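Local coordinates for arsenic responsive repressor ArsR (Corynebacterium glutamicum ATCC 13032, PDB 6J0E), which probably represses transcription of arsenic-resistance genes by binding their operator DNA as a dimer, and releases it when As(III) is bound, at residues V42-L47 with H76-M81; L34-L38 with M81-F86. The contacts are given in a common frame with arbitrary orientation. Numbering follows the deposited sequence.

From the N terminus, the chain first passes through helix 28-38, which supplies L34-L38. Helix 41-52 follows at once and supplies V42-L47. The chain then runs through helix 60-67 into helix 71-83, which serves both contacts. Interaction 1 closes the inner loop, where H76-M81 meets V42-L47. Interaction 2 closes the outer loop a few residues later, where M81-F86 meets L34-L38, so the two nest and do not cross. M81 belongs to both. R43 NH1 lies 3.2 Å from V37 O, a probable hydrogen bond between them. Together they tie helices 28-38 and 41-52 to helix 71-83 of the winged helix-turn-helix domain.

Interaction 1 (V42-L47 with H76-M81); sequences VRLRIL and HHLKKM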
loop_
_atom_site.group_PDB
_atom_site.type_symbol
_atom_site.label_atom_id
_atom_site.label_comp_id
_atom_site.label_asym_id
_atom_site.label_seq_id
_atom_site.Cartn_x
_atom_site.Cartn_y
_atom_site.Cartn_z
ATOM N N VAL B 42 -9.958 -9.577 -9.583
ATOM C CA VAL B 42 -9.342 -10.216 -10.746
ATOM C C VAL B 42 -7.999 -9.446 -11.010
ATOM O O VAL B 42 -6.976 -10.022 -11.425
ATOM C CB VAL B 42 -10.292 -10.287 -11.962
ATOM C CG1 VAL B 42 -9.578 -10.786 -13.229
ATOM C CG2 VAL B 42 -11.473 -11.135 -11.643
ATOM N N ARG B 43 -8.038 -8.092 -10.930
ATOM C CA ARG B 43 -6.804 -7.339 -11.158
ATOM C C ARG B 43 -5.720 -7.680 -10.221
ATOM O O ARG B 43 -4.561 -7.788 -10.574
ATOM C CB ARG B 43 -7.002 -5.786 -11.112
ATOM C CG ARG B 43 -7.725 -5.261 -12.315
ATOM C CD ARG B 43 -8.175 -3.862 -12.255
ATOM N NE ARG B 43 -9.168 -3.709 -13.276
ATOM C CZ ARG B 43 -10.086 -2.744 -13.245
ATOM N NH1 ARG B 43 -10.218 -1.947 -12.148
ATOM N NH2 ARG B 43 -10.904 -2.650 -14.292
ATOM N N LEU B 44 -6.071 -7.873 -8.994
ATOM C CA LEU B 44 -5.069 -8.240 -7.995
ATOM C C LEU B 44 -4.465 -9.585 -8.260
ATOM O O LEU B 44 -3.261 -9.776 -8.060
ATOM C CB LEU B 44 -5.705 -8.260 -6.560
ATOM C CG LEU B 44 -5.931 -6.857 -6.073
ATOM C CD1 LEU B 44 -6.247 -7.048 -4.552
ATOM C CD2 LEU B 44 -4.800 -5.879 -6.186
ATOM N N ARG B 45 -5.320 -10.532 -8.608
ATOM C CA ARG B 45 -4.825 -11.858 -9.092
ATOM C C ARG B 45 -3.947 -11.854 -10.329
ATOM O O ARG B 45 -2.996 -12.665 -10.378
ATOM C CB ARG B 45 -5.957 -12.828 -9.283
ATOM C CG ARG B 45 -6.678 -13.096 -7.982
ATOM C CD ARG B 45 -7.355 -14.482 -7.837
ATOM N NE ARG B 45 -8.201 -14.779 -8.977
ATOM C CZ ARG B 45 -9.450 -14.384 -9.188
ATOM N NH1 ARG B 45 -10.057 -13.585 -8.373
ATOM N NH2 ARG B 45 -10.084 -14.762 -10.307
ATOM N N ILE B 46 -4.248 -11.018 -11.281
ATOM C CA ILE B 46 -3.374 -10.865 -12.416
ATOM C C ILE B 46 -2.074 -10.418 -11.859
ATOM O O ILE B 46 -1.050 -10.997 -12.239
ATOM C CB ILE B 46 -3.865 -9.911 -13.491
ATOM C CG1 ILE B 46 -5.162 -10.433 -14.024
ATOM C CG2 ILE B 46 -2.735 -9.689 -14.476
ATOM C CD1 ILE B 46 -5.886 -9.648 -15.123
ATOM N N LEU B 47 -2.080 -9.355 -11.019
ATOM C CA LEU B 47 -0.777 -8.955 -10.421
ATOM C C LEU B 47 -0.029 -10.031 -9.734
ATOM O O LEU B 47 1.220 -10.095 -9.832
ATOM C CB LEU B 47 -0.897 -7.717 -9.509
ATOM C CG LEU B 47 -1.336 -6.606 -10.308
ATOM C CD1 LEU B 47 -1.569 -5.433 -9.356
ATOM C CD2 LEU B 47 -0.251 -6.161 -11.336
ATOM N N HIS B 76 -9.344 -6.946 -20.938
ATOM C CA HIS B 76 -9.973 -5.697 -20.442
ATOM C C HIS B 76 -9.118 -5.194 -19.223
ATOM O O HIS B 76 -8.790 -4.021 -19.071
ATOM C CB HIS B 76 -11.398 -5.967 -20.016
ATOM C CG HIS B 76 -12.014 -4.858 -19.229
ATOM N ND1 HIS B 76 -12.658 -3.817 -19.859
ATOM C CD2 HIS B 76 -12.151 -4.661 -17.904
ATOM C CE1 HIS B 76 -13.141 -2.993 -18.945
ATOM N NE2 HIS B 76 -12.869 -3.504 -17.749
ATOM N N HIS B 77 -8.811 -6.133 -18.357
ATOM C CA HIS B 77 -8.122 -5.858 -17.065
ATOM C C HIS B 77 -6.713 -5.391 -17.376
ATOM O O HIS B 77 -6.234 -4.467 -16.742
ATOM C CB HIS B 77 -8.168 -7.006 -16.142
ATOM C CG HIS B 77 -9.509 -7.211 -15.499
ATOM N ND1 HIS B 77 -10.169 -6.200 -14.823
ATOM C CD2 HIS B 77 -10.307 -8.303 -15.417
ATOM C CE1 HIS B 77 -11.364 -6.637 -14.459
ATOM N NE2 HIS B 77 -11.428 -7.935 -14.717
ATOM N N LEU B 78 -6.073 -6.030 -18.346
ATOM C CA LEU B 78 -4.758 -5.662 -18.675
ATOM C C LEU B 78 -4.702 -4.223 -19.227
ATOM O O LEU B 78 -3.750 -3.504 -18.951
ATOM C CB LEU B 78 -4.112 -6.582 -19.668
ATOM C CG LEU B 78 -3.890 -7.972 -19.120
ATOM C CD1 LEU B 78 -3.402 -8.832 -20.262
ATOM C CD2 LEU B 78 -2.809 -7.955 -18.076
ATOM N N LYS B 79 -5.712 -3.901 -20.011
ATOM C CA LYS B 79 -5.744 -2.579 -20.636
ATOM C C LYS B 79 -5.880 -1.513 -19.419
ATOM O O LYS B 79 -5.244 -0.505 -19.438
ATOM C CB LYS B 79 -6.886 -2.534 -21.663
ATOM C CG LYS B 79 -6.996 -1.204 -22.341
ATOM C CD LYS B 79 -7.657 -1.382 -23.657
ATOM C CE LYS B 79 -7.767 -0.031 -24.315
ATOM N NZ LYS B 79 -8.709 0.770 -23.573
ATOM N N LYS B 80 -6.768 -1.743 -18.466
ATOM C CA LYS B 80 -7.000 -0.791 -17.383
ATOM C C LYS B 80 -5.713 -0.668 -16.534
ATOM O O LYS B 80 -5.331 0.416 -16.230
ATOM C CB LYS B 80 -8.176 -1.255 -16.537
ATOM C CG LYS B 80 -9.504 -1.231 -17.335
ATOM C CD LYS B 80 -9.953 0.169 -17.740
ATOM C CE LYS B 80 -11.413 0.053 -18.340
ATOM N NZ LYS B 80 -11.668 1.426 -18.825
ATOM N N MET B 81 -5.004 -1.769 -16.293
ATOM C CA MET B 81 -3.821 -1.729 -15.518
ATOM C C MET B 81 -2.635 -1.036 -16.231
ATOM O O MET B 81 -1.832 -0.375 -15.625
ATOM C CB MET B 81 -3.431 -3.072 -14.974
ATOM C CG MET B 81 -4.395 -3.449 -13.872
ATOM S SD MET B 81 -3.691 -4.959 -13.255
ATOM C CE MET B 81 -4.491 -6.014 -14.373
#
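R43, H77 and M81 carry most of this contact. The axes of segments 42-47 and 76-81 cross at -81°, nearly perpendicular, with a closest approach of 10.2 Å. R43 and H77 are the closest backbone pair, their CA atoms 6.2 Å apart. The extended R43 side chain is a knob among H76, H77, K80 and M81. R43 NE donates a hydrogen bond to H77 ND1 at 3.1 Å. R43 NH1 turns to V37 O in helix 28-38. H77 also meets V42 (V42 CG1 to H77 CD2, 3.4 Å) and I46 (I46 CD1 to H77 CB, 3.6 Å). M81 CE lies 3.9 Å from R43 CG and 4.0 Å from I46 CD1. L47 CG reaches M81 SD at 4.1 Å. In the ArsR fold, helix 71-83 is the probable DNA recognition helix, here packed across helix 41-52 within the winged-helix domain. Because R43 NE is the donor, H77 ND1 must be unprotonated, so the bond needs H77 neutral.

Interaction 2 (L34-L38 with M81-F86); sequences LFKVL and MTEAGF
L34-L38 is helical and lies on helix 28-38, with phi/psi near -65/-40 through V37, -74/-16 at L38, and L38 N bonded to L34 O at 3.2 Å. It faces the C-terminal turn of helix 71-83 and the residues just after it. The CA atoms of L34 and A84 are 6.8 Å apart, those of V37 and M81 7.2 Å. L34 (mt) brings CD2 to 3.5 Å from A84 O, 4.0 Å from A84 CB and 3.8 Å from F86 CZ. V37 (t) points toward the partner. V37 CG2 lies 4.1 Å from A84 CB, and V37 CG1 3.7 Å from F86 CE2 and 4.4 Å from M81 CG. With chi1 -63° and chi2 -59°, F86 turns one ring face to L38 (mt), whose CD2 makes a CH-pi contact 4.2 Å from the F86 centroid, and its edge to V37 CG1 and L34 O. A Schellman motif ends helix 71-83. G85 has phi/psi 97/2; G85 N bonds to T82 O at 3.1 Å, and F86 N weakly to M81 O at 3.0 Å. This turn leads from the probable recognition helix into wing strand 87-92. The side-chain contacts are apolar, without inter-segment hydrogen bonds; packing on A84 and the F86 ring joins the segments.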
loop_
_atom_site.group_PDB
_atom_site.type_symbol
_atom_site.label_atom_id
_atom_site.label_comp_id
_atom_site.label_asym_id
_atom_site.label_seq_id
_atom_site.Cartn_x
_atom_site.Cartn_y
_atom_site.Cartn_z
ATOM N N LEU B 34 -5.457 5.386 -8.339
ATOM C CA LEU B 34 -4.737 4.146 -8.471
ATOM C C LEU B 34 -5.275 3.089 -7.550
ATOM O O LEU B 34 -5.255 1.916 -7.846
ATOM C CB LEU B 34 -3.213 4.410 -8.223
ATOM C CG LEU B 34 -2.511 5.277 -9.322
ATOM C CD1 LEU B 34 -1.061 5.452 -8.923
ATOM C CD2 LEU B 34 -2.583 4.517 -10.639
ATOM N N PHE B 35 -5.595 3.395 -6.250
ATOM C CA PHE B 35 -6.114 2.392 -5.376
ATOM C C PHE B 35 -7.499 1.849 -5.859
ATOM O O PHE B 35 -7.814 0.684 -5.718
ATOM C CB PHE B 35 -6.271 2.989 -3.934
ATOM C CG PHE B 35 -4.983 3.215 -3.252
ATOM C CD1 PHE B 35 -4.071 2.217 -3.197
ATOM C CD2 PHE B 35 -4.731 4.410 -2.559
ATOM C CE1 PHE B 35 -2.870 2.469 -2.478
ATOM C CE2 PHE B 35 -3.515 4.643 -1.812
ATOM C CZ PHE B 35 -2.632 3.653 -1.823
ATOM N N LYS B 36 -8.280 2.714 -6.554
ATOM C CA LYS B 36 -9.553 2.363 -7.110
ATOM C C LYS B 36 -9.356 1.311 -8.229
ATOM O O LYS B 36 -10.032 0.277 -8.197
ATOM C CB LYS B 36 -10.261 3.683 -7.558
ATOM C CG LYS B 36 -11.597 3.421 -8.136
ATOM C CD LYS B 36 -12.267 4.779 -8.331
ATOM C CE LYS B 36 -13.726 4.638 -8.177
ATOM N NZ LYS B 36 -14.215 3.666 -9.189
ATOM N N VAL B 37 -8.272 1.492 -9.015
ATOM C CA VAL B 37 -7.899 0.575 -10.028
ATOM C C VAL B 37 -7.561 -0.782 -9.413
ATOM O O VAL B 37 -7.895 -1.789 -9.929
ATOM C CB VAL B 37 -6.724 1.079 -10.900
ATOM C CG1 VAL B 37 -6.239 -0.039 -11.812
ATOM C CG2 VAL B 37 -7.154 2.219 -11.734
ATOM N N LEU B 38 -6.861 -0.769 -8.290
ATOM C CA LEU B 38 -6.487 -1.933 -7.574
ATOM C C LEU B 38 -7.639 -2.606 -6.813
ATOM O O LEU B 38 -7.529 -3.708 -6.363
ATOM C CB LEU B 38 -5.358 -1.628 -6.591
ATOM C CG LEU B 38 -4.005 -1.281 -7.204
ATOM C CD1 LEU B 38 -3.070 -1.035 -6.053
ATOM C CD2 LEU B 38 -3.457 -2.554 -8.010
ATOM N N MET B 81 -5.004 -1.769 -16.293
ATOM C CA MET B 81 -3.821 -1.729 -15.518
ATOM C C MET B 81 -2.635 -1.036 -16.231
ATOM O O MET B 81 -1.832 -0.375 -15.625
ATOM C CB MET B 81 -3.431 -3.072 -14.974
ATOM C CG MET B 81 -4.395 -3.449 -13.872
ATOM S SD MET B 81 -3.691 -4.959 -13.255
ATOM C CE MET B 81 -4.491 -6.014 -14.373
ATOM N N THR B 82 -2.572 -1.259 -17.537
ATOM C CA THR B 82 -1.568 -0.579 -18.383
ATOM C C THR B 82 -1.908 0.987 -18.468
ATOM O O THR B 82 -1.003 1.698 -18.444
ATOM C CB THR B 82 -1.570 -1.182 -19.764
ATOM O OG1 THR B 82 -1.126 -2.551 -19.682
ATOM C CG2 THR B 82 -0.631 -0.459 -20.690
ATOM N N GLU B 83 -3.155 1.354 -18.620
ATOM C CA GLU B 83 -3.484 2.790 -18.731
ATOM C C GLU B 83 -3.101 3.409 -17.364
ATOM O O GLU B 83 -2.789 4.622 -17.244
ATOM C CB GLU B 83 -4.923 2.929 -19.073
ATOM C CG GLU B 83 -5.167 2.588 -20.530
ATOM C CD GLU B 83 -6.566 2.248 -20.863
ATOM O OE1 GLU B 83 -6.843 2.097 -22.081
ATOM O OE2 GLU B 83 -7.429 2.278 -20.015
ATOM N N ALA B 84 -3.279 2.655 -16.301
ATOM C CA ALA B 84 -2.959 3.196 -14.957
ATOM C C ALA B 84 -1.503 3.327 -14.686
ATOM O O ALA B 84 -1.085 3.953 -13.700
ATOM C CB ALA B 84 -3.704 2.437 -13.900
ATOM N N GLY B 85 -0.679 2.597 -15.462
ATOM C CA GLY B 85 0.763 2.624 -15.328
ATOM C C GLY B 85 1.341 1.460 -14.484
ATOM O O GLY B 85 2.558 1.442 -14.188
ATOM N N PHE B 86 0.481 0.517 -13.988
ATOM C CA PHE B 86 0.974 -0.631 -13.304
ATOM C C PHE B 86 1.787 -1.618 -14.157
ATOM O O PHE B 86 2.588 -2.394 -13.635
ATOM C CB PHE B 86 -0.139 -1.409 -12.596
ATOM C CG PHE B 86 -0.841 -0.594 -11.489
ATOM C CD1 PHE B 86 -0.067 -0.108 -10.453
ATOM C CD2 PHE B 86 -2.178 -0.337 -11.525
ATOM C CE1 PHE B 86 -0.671 0.678 -9.453
ATOM C CE2 PHE B 86 -2.781 0.463 -10.528
ATOM C CZ PHE B 86 -2.046 0.880 -9.503
#